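Local coordinates for protein type 6 secretion amidase effector 2 (Salmonella typhi, PDB 6WIN) that probably cleaves amide bonds in bacterial peptidoglycan as an antibacterial toxin delivered by the type 6 secretion system, at residues 86-91 with 98-103. Sequence-based numbering, arbitrary orientation.
Sequences WVMDQW and PRVSKR
Val87 pairs with Arg103, and Asp89 with Ser101, as antiparallel hydrogen-bonded pairs of a beta hairpin whose strand axes approach to 4.8 Å at 147°. Val87 N to Arg103 O (3.0 Å, 168° at the hydrogen) and Arg103 N to Val87 O form one rung; both bonds between Asp89 and Ser101 are weak. On the Val87 and Asp89 face, Arg103 runs extended from CG and sends NE 2.7 Å from Asp89 OD2. The hydrogen bond within this salt bridge is nearly straight (176°) and uses the syn lone pair of Asp89 OD2, with the carboxylate and guanidinium planes nearly coplanar. Trp91 CZ3 comes 3.6 Å from Arg103 NE, its ring steeply inclined to the guanidinium. His73 NE2 is also hydrogen-bonded to Asp89 OD2, and Lys97 NZ makes a salt bridge with Asp89 OD1, so both carboxylate oxygens of this buried aspartate are engaged. On the other face, selenomethionine Met88, its chain bent beyond CG, lays SE 3.5 Å from Ser101 C and CE 3.6 Å from Lys102 CG. Strand 101-106 forms one edge of the six-stranded antiparallel sheet; strand 84-89 lies between it and strand 74-81, while Val100 and Gln90 touch Leu26 of helix 23-30.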
loop_
_atom_site.group_PDB
_atom_site.type_symbol
_atom_site.label_atom_id
_atom_site.label_comp_id
_atom_site.label_asym_id
_atom_site.label_seq_id
_atom_site.Cartn_x
_atom_site.Cartn_y
_atom_site.Cartn_z
ATOM N N TRP A 86 7.292 4.978 -5.927
ATOM C CA TRP A 86 6.325 6.067 -5.925
ATOM C C TRP A 86 4.923 5.477 -5.784
ATOM O O TRP A 86 4.564 4.566 -6.532
ATOM C CB TRP A 86 6.434 6.874 -7.217
ATOM C CG TRP A 86 7.564 7.853 -7.230
ATOM C CD1 TRP A 86 8.797 7.680 -7.797
ATOM C CD2 TRP A 86 7.562 9.162 -6.661
ATOM N NE1 TRP A 86 9.560 8.808 -7.617
ATOM C CE2 TRP A 86 8.828 9.732 -6.919
ATOM C CE3 TRP A 86 6.610 9.915 -5.964
ATOM C CZ2 TRP A 86 9.169 11.015 -6.495
ATOM C CZ3 TRP A 86 6.953 11.196 -5.544
ATOM C CH2 TRP A 86 8.220 11.729 -5.813
ATOM N N VAL A 87 4.149 5.972 -4.809
ATOM C CA VAL A 87 2.776 5.525 -4.597
ATOM C C VAL A 87 1.832 6.724 -4.638
ATOM O O VAL A 87 2.243 7.877 -4.519
ATOM C CB VAL A 87 2.594 4.762 -3.262
ATOM C CG1 VAL A 87 3.629 3.639 -3.122
ATOM C CG2 VAL A 87 2.657 5.726 -2.076
HETATM N N MSE A 88 0.547 6.427 -4.808
HETATM C CA MSE A 88 -0.544 7.392 -4.657
HETATM C C MSE A 88 -1.379 7.033 -3.420
HETATM O O MSE A 88 -1.892 5.899 -3.318
HETATM C CB MSE A 88 -1.402 7.397 -5.931
HETATM C CG MSE A 88 -2.521 8.437 -5.986
HETATM SE SE MSE A 88 -1.793 10.220 -6.298
HETATM C CE MSE A 88 -1.227 10.071 -8.250
ATOM N N ASP A 89 -1.501 7.953 -2.460
ATOM C CA ASP A 89 -2.161 7.597 -1.209
ATOM C C ASP A 89 -2.823 8.810 -0.565
ATOM O O ASP A 89 -2.881 9.905 -1.133
ATOM C CB ASP A 89 -1.182 6.903 -0.241
ATOM C CG ASP A 89 0.042 7.756 0.122
ATOM O OD1 ASP A 89 0.131 8.934 -0.276
ATOM O OD2 ASP A 89 0.927 7.219 0.831
ATOM N N GLN A 90 -3.363 8.581 0.627
ATOM C CA GLN A 90 -3.905 9.629 1.474
ATOM C C GLN A 90 -3.805 9.142 2.912
ATOM O O GLN A 90 -3.574 7.959 3.167
ATOM C CB GLN A 90 -5.367 9.956 1.119
ATOM C CG GLN A 90 -6.369 9.018 1.802
ATOM C CD GLN A 90 -7.823 9.323 1.473
ATOM O OE1 GLN A 90 -8.125 10.195 0.657
ATOM N NE2 GLN A 90 -8.736 8.594 2.112
ATOM N N TRP A 91 -3.980 10.064 3.854
ATOM C CA TRP A 91 -4.247 9.708 5.245
ATOM C C TRP A 91 -4.886 10.918 5.925
ATOM O O TRP A 91 -5.138 11.951 5.294
ATOM C CB TRP A 91 -2.994 9.190 5.973
ATOM C CG TRP A 91 -1.792 10.112 6.053
ATOM C CD1 TRP A 91 -1.505 10.997 7.055
ATOM C CD2 TRP A 91 -0.705 10.201 5.117
ATOM N NE1 TRP A 91 -0.316 11.645 6.792
ATOM C CE2 TRP A 91 0.194 11.174 5.609
ATOM C CE3 TRP A 91 -0.406 9.555 3.911
ATOM C CZ2 TRP A 91 1.374 11.520 4.935
ATOM C CZ3 TRP A 91 0.772 9.905 3.240
ATOM C CH2 TRP A 91 1.644 10.877 3.758
ATOM N N PRO A 98 -3.025 17.346 2.531
ATOM C CA PRO A 98 -4.301 18.016 2.221
ATOM C C PRO A 98 -5.065 17.365 1.079
ATOM O O PRO A 98 -6.304 17.391 1.080
ATOM C CB PRO A 98 -3.871 19.450 1.870
ATOM C CG PRO A 98 -2.456 19.319 1.420
ATOM C CD PRO A 98 -1.871 18.228 2.276
ATOM N N ARG A 99 -4.366 16.787 0.102
ATOM C CA ARG A 99 -4.999 16.144 -1.038
ATOM C C ARG A 99 -4.475 14.721 -1.188
ATOM O O ARG A 99 -3.487 14.324 -0.560
ATOM C CB ARG A 99 -4.746 16.920 -2.335
ATOM C CG ARG A 99 -4.789 18.440 -2.194
ATOM C CD ARG A 99 -6.196 18.994 -1.926
ATOM N NE ARG A 99 -6.086 20.335 -1.367
ATOM C CZ ARG A 99 -6.934 20.878 -0.502
ATOM N NH1 ARG A 99 -7.996 20.214 -0.095
ATOM N NH2 ARG A 99 -6.707 22.099 -0.039
ATOM N N VAL A 100 -5.164 13.946 -2.034
ATOM C CA VAL A 100 -4.584 12.718 -2.562
ATOM C C VAL A 100 -3.386 13.100 -3.414
ATOM O O VAL A 100 -3.478 14.002 -4.257
ATOM C CB VAL A 100 -5.646 11.933 -3.356
ATOM C CG1 VAL A 100 -5.089 10.616 -3.873
ATOM C CG2 VAL A 100 -6.852 11.676 -2.472
ATOM N N SER A 101 -2.238 12.462 -3.169
ATOM C CA SER A 101 -1.024 12.900 -3.852
ATOM C C SER A 101 0.038 11.813 -3.834
ATOM O O SER A 101 -0.026 10.871 -3.043
ATOM C CB SER A 101 -0.451 14.176 -3.224
ATOM O OG SER A 101 -0.203 13.998 -1.847
ATOM N N LYS A 102 1.041 11.992 -4.700
ATOM C CA LYS A 102 2.151 11.052 -4.826
ATOM C C LYS A 102 3.210 11.298 -3.765
ATOM O O LYS A 102 3.474 12.441 -3.378
ATOM C CB LYS A 102 2.847 11.172 -6.177
ATOM C CG LYS A 102 1.994 11.481 -7.360
ATOM C CD LYS A 102 2.907 11.622 -8.554
ATOM C CE LYS A 102 2.129 11.733 -9.831
ATOM N NZ LYS A 102 3.070 11.799 -10.985
ATOM N N ARG A 103 3.862 10.212 -3.340
ATOM C CA ARG A 103 5.030 10.343 -2.483
ATOM C C ARG A 103 5.989 9.187 -2.747
ATOM O O ARG A 103 5.610 8.130 -3.262
ATOM C CB ARG A 103 4.648 10.411 -0.997
ATOM C CG ARG A 103 4.133 9.096 -0.402
ATOM C CD ARG A 103 3.915 9.242 1.101
ATOM N NE ARG A 103 3.384 8.020 1.700
ATOM C CZ ARG A 103 4.026 7.274 2.593
ATOM N NH1 ARG A 103 5.240 7.619 3.004
ATOM N NH2 ARG A 103 3.445 6.180 3.082
#